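Long-range contacts in acyl-coenzyme A oxidase 1 (Yarrowia lipolytica, PDB 5Y9D), which oxidises saturated acyl-CoAs to trans-2-enoyl-CoAs with FAD and molecular oxygen, releasing hydrogen peroxide, in peroxisomal fatty acid beta-oxidation: residues D28-M33 with D662-E667; K160-C165 with T213-V218; L535-K540 with E555-Q560. All blocks are in the same frame, centred on the assembly; numbering follows the deposited sequence.

Contact 1. Residues D28-M33 with D662-E667; sequences DPPVEM and DGNVYE
P29 and M33, one helical turn apart, both point at the loop D662-N664. No hydrogen bond joins the two segments; they meet by packing and by carbon-to-oxygen approaches. M33 can be followed outward. Its CB lies 3.8 Å from D662 O. Its CG, anti to the backbone N (chi1 -177°), stays beside the same carbonyl, 3.9 Å from D662 O. A bend at chi2 (70°) and another at chi3 then turn the chain back. They bring the terminal CE to 3.9 Å from G663 CA. M33 thus curls round the glycine, and its CB leaves no room for a side chain on that face of G663. The positive phi of G663 also suits a glycine.

This is where the N-terminal helix 28-38 meets the start of helix 665-676, far along the chain in the C-terminal acyl-CoA oxidase region. An Asx turn shapes the approach to the second helix. N664 N donates to D662 OD1 over 3.1 Å in a nearly straight bond (169°), from above the carboxylate plane. N664 sits at the N-cap position and is the centre of an inverse gamma turn.

The prolines meet the loop and the helix that follows it. P29 CB comes very close to G663 O, at 2.9 Å. P29 CG reaches Y666 CD2 at 3.4 Å, and the proline and the tyrosine side chain cross at about a right angle. P30 CA makes a CA-H...O contact with D662 O (3.5 Å), while its ring touches the N664 amide. The hydroxyl of Y666 is hydrogen-bonded to R337, a residue of the FAD pocket. Y666 also packs on L171 of the second subunit. Helix 306-334 adds R332 beside M33.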
# COMPACT_ATOMS: atom_id res chain seq x y z
N ASP A 28 -1.97 -17.64 27.06
CA ASP A 28 -1.18 -18.57 26.26
C ASP A 28 0.01 -17.97 25.53
O ASP A 28 1.04 -18.62 25.44
CB ASP A 28 -2.10 -19.27 25.25
CG ASP A 28 -1.53 -20.58 24.79
OD1 ASP A 28 -1.26 -21.46 25.64
OD2 ASP A 28 -1.34 -20.72 23.57
N PRO A 29 -0.11 -16.75 24.98
CA PRO A 29 0.96 -16.30 24.10
C PRO A 29 2.38 -16.29 24.66
O PRO A 29 3.32 -16.69 23.96
CB PRO A 29 0.52 -14.89 23.73
CG PRO A 29 -0.97 -14.96 23.74
CD PRO A 29 -1.30 -15.87 24.89
N PRO A 30 2.56 -15.88 25.91
CA PRO A 30 3.97 -15.82 26.32
C PRO A 30 4.53 -17.20 26.58
O PRO A 30 5.75 -17.44 26.44
CB PRO A 30 3.96 -14.98 27.59
CG PRO A 30 2.56 -15.05 28.08
CD PRO A 30 1.67 -15.24 26.89
N VAL A 31 3.64 -18.12 26.92
CA VAL A 31 4.06 -19.50 27.12
C VAL A 31 4.48 -20.05 25.78
O VAL A 31 5.54 -20.66 25.68
CB VAL A 31 2.95 -20.33 27.81
CG1 VAL A 31 3.33 -21.80 27.86
CG2 VAL A 31 2.68 -19.78 29.22
N GLU A 32 3.68 -19.79 24.75
CA GLU A 32 4.05 -20.19 23.39
C GLU A 32 5.31 -19.55 22.87
O GLU A 32 6.10 -20.22 22.22
CB GLU A 32 2.91 -19.93 22.41
CG GLU A 32 1.79 -20.96 22.52
CD GLU A 32 2.27 -22.39 22.31
OE1 GLU A 32 3.13 -22.63 21.41
OE2 GLU A 32 1.78 -23.28 23.05
N MET A 33 5.50 -18.27 23.14
CA MET A 33 6.70 -17.58 22.68
C MET A 33 7.96 -18.13 23.33
O MET A 33 8.99 -18.21 22.69
CB MET A 33 6.58 -16.07 22.89
CG MET A 33 7.78 -15.26 22.37
SD MET A 33 7.98 -15.16 20.56
CE MET A 33 6.51 -14.22 20.14
N ASP A 662 8.59 -10.76 24.49
CA ASP A 662 8.15 -11.83 25.39
C ASP A 662 6.81 -12.42 24.97
O ASP A 662 6.36 -13.42 25.55
CB ASP A 662 8.12 -11.35 26.85
CG ASP A 662 6.96 -10.35 27.15
OD1 ASP A 662 6.22 -9.95 26.21
OD2 ASP A 662 6.80 -9.96 28.35
N GLY A 663 6.16 -11.80 23.98
CA GLY A 663 5.01 -12.44 23.33
C GLY A 663 3.71 -12.28 24.07
O GLY A 663 2.69 -12.90 23.70
N ASN A 664 3.69 -11.42 25.09
CA ASN A 664 2.46 -11.24 25.87
C ASN A 664 1.59 -10.25 25.13
O ASN A 664 1.29 -9.15 25.58
CB ASN A 664 2.77 -10.78 27.29
CG ASN A 664 1.65 -11.08 28.27
OD1 ASN A 664 0.53 -11.45 27.90
ND2 ASN A 664 1.94 -10.91 29.55
N VAL A 665 1.18 -10.70 23.96
CA VAL A 665 0.63 -9.83 22.92
C VAL A 665 -0.65 -9.15 23.38
O VAL A 665 -0.85 -7.97 23.18
CB VAL A 665 0.34 -10.67 21.67
CG1 VAL A 665 -0.46 -9.86 20.67
CG2 VAL A 665 1.63 -11.15 21.08
N TYR A 666 -1.52 -9.92 24.01
CA TYR A 666 -2.88 -9.50 24.30
C TYR A 666 -2.93 -8.61 25.52
O TYR A 666 -3.63 -7.62 25.53
CB TYR A 666 -3.75 -10.75 24.50
CG TYR A 666 -3.93 -11.59 23.25
CD1 TYR A 666 -4.38 -11.02 22.07
CD2 TYR A 666 -3.70 -12.98 23.26
CE1 TYR A 666 -4.59 -11.79 20.93
CE2 TYR A 666 -3.91 -13.75 22.13
CZ TYR A 666 -4.36 -13.16 20.96
OH TYR A 666 -4.59 -13.89 19.77
N GLU A 667 -2.14 -8.93 26.53
CA GLU A 667 -2.04 -8.09 27.69
C GLU A 667 -1.52 -6.72 27.28
O GLU A 667 -2.15 -5.69 27.59
CB GLU A 667 -1.17 -8.72 28.79
CG GLU A 667 -1.18 -7.90 30.08
CD GLU A 667 -1.19 -8.76 31.33
OE1 GLU A 667 -0.40 -9.75 31.37
OE2 GLU A 667 -2.00 -8.46 32.26

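Contact 2. Residues K160-C165 with T213-V218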
# COMPACT_ATOMS: atom_id res chain seq x y z
N LYS A 160 23.74 26.48 13.84
CA LYS A 160 23.64 27.62 14.71
C LYS A 160 23.30 28.83 13.89
O LYS A 160 24.07 29.29 13.07
CB LYS A 160 24.97 27.82 15.42
CG LYS A 160 25.45 26.61 16.18
CD LYS A 160 26.00 26.99 17.54
CE LYS A 160 26.43 25.77 18.33
NZ LYS A 160 26.21 25.91 19.80
N GLN A 161 22.11 29.36 14.13
CA GLN A 161 21.62 30.52 13.44
C GLN A 161 21.44 30.20 11.98
O GLN A 161 21.40 31.07 11.15
CB GLN A 161 22.59 31.68 13.61
CG GLN A 161 22.87 32.02 15.05
CD GLN A 161 23.11 33.49 15.27
OE1 GLN A 161 22.74 34.31 14.46
NE2 GLN A 161 23.72 33.82 16.38
N PHE A 162 21.40 28.92 11.67
CA PHE A 162 21.38 28.47 10.30
C PHE A 162 20.64 27.15 10.16
O PHE A 162 21.00 26.20 10.81
CB PHE A 162 22.83 28.30 9.88
CG PHE A 162 23.02 28.25 8.41
CD1 PHE A 162 22.61 27.16 7.69
CD2 PHE A 162 23.63 29.29 7.75
CE1 PHE A 162 22.80 27.10 6.34
CE2 PHE A 162 23.82 29.24 6.40
CZ PHE A 162 23.40 28.15 5.69
N TYR A 163 19.63 27.10 9.32
CA TYR A 163 19.04 25.83 8.94
C TYR A 163 18.85 25.73 7.44
O TYR A 163 18.27 26.59 6.85
CB TYR A 163 17.73 25.57 9.68
CG TYR A 163 17.47 24.11 9.86
CD1 TYR A 163 17.98 23.44 10.94
CD2 TYR A 163 16.75 23.40 8.94
CE1 TYR A 163 17.78 22.10 11.10
CE2 TYR A 163 16.55 22.05 9.09
CZ TYR A 163 17.06 21.42 10.17
OH TYR A 163 16.87 20.08 10.33
N GLY A 164 19.31 24.65 6.85
CA GLY A 164 19.37 24.57 5.42
C GLY A 164 18.24 23.73 4.88
O GLY A 164 17.61 22.98 5.62
N CYS A 165 17.98 23.87 3.59
CA CYS A 165 17.05 22.97 2.89
C CYS A 165 17.46 22.85 1.42
O CYS A 165 18.44 23.47 0.99
CB CYS A 165 15.62 23.48 3.01
SG CYS A 165 15.31 24.97 2.02
N THR A 213 10.98 26.30 8.88
CA THR A 213 12.22 26.19 9.67
C THR A 213 13.53 26.69 9.02
O THR A 213 14.38 27.30 9.68
CB THR A 213 12.36 24.76 10.28
OG1 THR A 213 13.73 24.42 10.51
CG2 THR A 213 11.79 23.75 9.44
N SER A 214 13.67 26.49 7.73
CA SER A 214 14.92 26.79 7.06
C SER A 214 15.16 28.26 6.88
O SER A 214 14.21 29.01 6.53
CB SER A 214 14.96 26.12 5.72
OG SER A 214 15.08 24.74 5.93
N THR A 215 16.42 28.64 7.10
CA THR A 215 16.89 30.01 6.85
C THR A 215 17.54 30.18 5.48
O THR A 215 17.50 31.23 4.89
CB THR A 215 17.93 30.40 7.85
OG1 THR A 215 19.01 29.46 7.74
CG2 THR A 215 17.32 30.37 9.24
N HIS A 216 18.19 29.12 5.01
CA HIS A 216 18.91 29.14 3.77
C HIS A 216 18.41 27.99 2.98
O HIS A 216 17.88 27.04 3.55
CB HIS A 216 20.39 28.98 4.03
CG HIS A 216 21.02 30.23 4.54
ND1 HIS A 216 20.83 30.69 5.83
CD2 HIS A 216 21.82 31.13 3.93
CE1 HIS A 216 21.50 31.82 5.99
NE2 HIS A 216 22.09 32.12 4.85
N CYS A 217 18.54 28.09 1.66
CA CYS A 217 18.27 26.96 0.77
C CYS A 217 19.41 26.78 -0.23
O CYS A 217 20.20 27.71 -0.47
CB CYS A 217 16.94 27.16 0.04
SG CYS A 217 17.00 27.86 -1.62
N VAL A 218 19.51 25.57 -0.77
CA VAL A 218 20.25 25.35 -2.00
C VAL A 218 19.22 25.22 -3.06
O VAL A 218 18.34 24.40 -2.95
CB VAL A 218 21.07 24.06 -1.98
CG1 VAL A 218 21.65 23.79 -3.36
CG2 VAL A 218 22.18 24.17 -0.98
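Y163 is held by three hydrogen bonds, two with T215 and one from H216 N. Y163 N donates to T215 OG1 (2.9 Å). T215 OG1 lies between its backbone N and carbonyl carbon (chi1 58°), which turns it to segment 160-165. Y163 O takes two donors. T215 N reaches Y163 O at 2.8 Å, in the carbonyl plane and on a lone pair. H216 N, tilted from that plane, makes a straighter bond (173°) of 3.1 Å to Y163 O. Further along, V218 N donates to C165 O at 2.9 Å. The bond from C165 N to H216 O is weak.

These bonds belong to the beta sheet of the acyl-CoA dehydrogenase-like middle domain. C165 leads directly into strand 166-167, which runs parallel to strand 216-225 in a mixed sheet. V218 continues the ladder with A167. Strand 216-225 also pairs with strand 228-238, where C217 bonds to V237.

Aromatic packing adds a second kind of grip. The F162 and H216 rings form an offset stack, with centroids 4.0 Å apart and planes at 11°. F162 CE2 lies over the centre of the imidazole. H216 ND1 and T215 OG1 share a hydrogen bond of 2.9 Å at the imidazole edge, which fixes the turn of that ring. T213 OG1 sits over one face of the Y163 ring, towards its rim, while S214 OG is at its edge. The Y163 hydroxyl bonds to R127 O of helix 122-142.

Apolar contact completes the set. C165 SG touches C217 CB at 3.4 Å. The C165 side chain is about 7 Å from bound FAD and also packs on I130. At the outer end, Q161 makes backbone hydrogen bonds with the second subunit.

Contact 3. Residues L535-K540 with E555-Q560; sequences LRTTDK and EELSQQ
OG1 of T537 meets Q560, and CG2 meets both Q560 and L557. The T537 side chain crosses that of Q560 at a slant. T537 OG1 lies 3.6 Å from Q560 CB, and CG2 lies 3.9 Å from Q560 CB. Against L557 the side chains slide past each other in opposite directions, with T537 CG2 4.1 Å from L557 CG. The torsion at T537 puts CG2 anti to the backbone N (chi1 -62°) and turns OG1 back to its own helix. There OG1 is hydrogen-bonded to N533 O, within helix 519-544. With an alanine in place of T537, Q560 CB and L557 CG would probably lose their closest neighbours across the contact, opening a gap between the helices.

L557 lies along the backbone of the first helix. Its CD2 comes to 4.0 Å from T537 O, and its CD1 to 4.0 Å from K540 CB. Only the root of K540 takes part, because its chain leads away. Y541 and L544, from the next turn of helix 519-544, also touch L557.

R536 approaches from the side. Its chain bends at chi3 (75°) and crosses the Q560 side chain at about a right angle. NH2 meets Q560 CG at 3.5 Å, near the guanidinium plane and at its edge. Its other terminal nitrogen, NH1, makes a long, weak ion pair with D623 of the second subunit and lies near the like-charged R613. No hydrogen bond spans the two segments.

T537 also touches V479 of helix 467-486. After helix 519-544 the chain passes through the short helix 550-556 to L557, which packs back on 519-544 at the junction with 558-581, within the alpha-helical C-terminal region of the acyl-CoA oxidases.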
# COMPACT_ATOMS: atom_id res chain seq x y z
N LEU A 535 20.77 -8.53 -23.30
CA LEU A 535 21.37 -8.71 -24.64
C LEU A 535 20.34 -8.55 -25.73
O LEU A 535 20.63 -7.99 -26.77
CB LEU A 535 22.15 -10.04 -24.77
CG LEU A 535 23.54 -10.07 -24.06
CD1 LEU A 535 24.31 -11.37 -24.20
CD2 LEU A 535 24.42 -8.94 -24.53
N ARG A 536 19.11 -9.01 -25.48
CA ARG A 536 18.01 -8.79 -26.42
C ARG A 536 17.67 -7.29 -26.53
O ARG A 536 17.51 -6.76 -27.65
CB ARG A 536 16.76 -9.58 -25.99
CG ARG A 536 15.69 -9.66 -27.08
CD ARG A 536 14.30 -9.98 -26.55
NE ARG A 536 13.65 -8.83 -25.89
CZ ARG A 536 12.35 -8.73 -25.63
NH1 ARG A 536 11.50 -9.69 -25.98
NH2 ARG A 536 11.89 -7.65 -25.01
N THR A 537 17.56 -6.63 -25.38
CA THR A 537 17.21 -5.23 -25.34
C THR A 537 18.30 -4.45 -26.02
O THR A 537 18.01 -3.57 -26.81
CB THR A 537 17.02 -4.71 -23.89
OG1 THR A 537 15.94 -5.42 -23.26
CG2 THR A 537 16.69 -3.21 -23.90
N THR A 538 19.55 -4.79 -25.77
CA THR A 538 20.64 -4.15 -26.50
C THR A 538 20.57 -4.38 -28.02
O THR A 538 20.95 -3.50 -28.82
CB THR A 538 22.00 -4.61 -25.99
OG1 THR A 538 22.06 -4.36 -24.57
CG2 THR A 538 23.09 -3.85 -26.70
N ASP A 539 20.07 -5.54 -28.41
CA ASP A 539 19.80 -5.82 -29.81
C ASP A 539 18.77 -4.88 -30.42
O ASP A 539 19.05 -4.28 -31.45
CB ASP A 539 19.35 -7.28 -30.01
CG ASP A 539 19.72 -7.82 -31.37
OD1 ASP A 539 20.93 -7.94 -31.65
OD2 ASP A 539 18.79 -8.12 -32.15
N LYS A 540 17.59 -4.75 -29.81
CA LYS A 540 16.56 -3.86 -30.34
C LYS A 540 17.09 -2.43 -30.44
O LYS A 540 16.76 -1.70 -31.37
CB LYS A 540 15.29 -3.88 -29.49
CG LYS A 540 14.51 -5.18 -29.52
CD LYS A 540 13.67 -5.35 -30.78
CE LYS A 540 12.38 -6.13 -30.51
NZ LYS A 540 11.48 -6.14 -31.70
N GLU A 555 13.26 5.47 -24.92
CA GLU A 555 11.80 5.60 -24.71
C GLU A 555 11.00 4.50 -25.43
O GLU A 555 10.02 3.97 -24.88
CB GLU A 555 11.29 6.99 -25.14
CG GLU A 555 9.81 7.24 -24.80
CD GLU A 555 9.10 8.21 -25.75
OE1 GLU A 555 9.66 9.30 -26.05
OE2 GLU A 555 7.96 7.88 -26.19
N GLU A 556 11.39 4.13 -26.65
CA GLU A 556 10.72 3.00 -27.32
C GLU A 556 10.89 1.74 -26.50
O GLU A 556 9.97 0.93 -26.40
CB GLU A 556 11.17 2.79 -28.79
CG GLU A 556 10.17 3.29 -29.84
CD GLU A 556 8.86 2.50 -29.88
OE1 GLU A 556 8.88 1.26 -30.05
OE2 GLU A 556 7.78 3.12 -29.76
N LEU A 557 12.06 1.63 -25.87
CA LEU A 557 12.47 0.48 -25.05
C LEU A 557 12.18 0.60 -23.54
O LEU A 557 12.61 -0.23 -22.75
CB LEU A 557 13.99 0.19 -25.28
CG LEU A 557 14.40 -0.82 -26.38
CD1 LEU A 557 13.28 -1.12 -27.37
CD2 LEU A 557 15.65 -0.35 -27.11
N SER A 558 11.29 1.52 -23.18
CA SER A 558 11.03 1.78 -21.78
C SER A 558 10.56 0.54 -21.03
O SER A 558 11.07 0.25 -19.96
CB SER A 558 9.94 2.84 -21.65
OG SER A 558 10.48 4.13 -21.70
N GLN A 559 9.63 -0.22 -21.58
CA GLN A 559 9.16 -1.42 -20.92
C GLN A 559 10.28 -2.44 -20.78
O GLN A 559 10.37 -3.14 -19.79
CB GLN A 559 7.97 -2.03 -21.63
CG GLN A 559 7.52 -3.37 -21.07
CD GLN A 559 6.73 -3.24 -19.78
OE1 GLN A 559 6.66 -2.18 -19.17
NE2 GLN A 559 6.12 -4.34 -19.35
N GLN A 560 11.10 -2.54 -21.81
CA GLN A 560 12.26 -3.42 -21.81
C GLN A 560 13.30 -3.03 -20.77
O GLN A 560 13.90 -3.88 -20.15
CB GLN A 560 12.89 -3.48 -23.20
CG GLN A 560 12.10 -4.30 -24.20
CD GLN A 560 10.97 -3.53 -24.85
OE1 GLN A 560 10.79 -2.35 -24.60
NE2 GLN A 560 10.21 -4.20 -25.68

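How the contacts relate
The three contacts are far apart, with nearest atoms about 29 to 41 Å from each other, and share no helix or strand. Contacts 2 and 3 follow one another inside the long loop closed by contact 1. Contact 1 joins the N-terminal helix to the C-terminal region; contact 3 links near neighbours in sequence. Contacts 1 and 2 are buried, while contact 3 is only partly so. Their chemistry follows their place. Contact 2, in a sheet, rests on backbone bonds and an aromatic stack. Contacts 1 and 3 join helices, have no hydrogen bond across them, and rely on carbon packing. All three reach the second subunit.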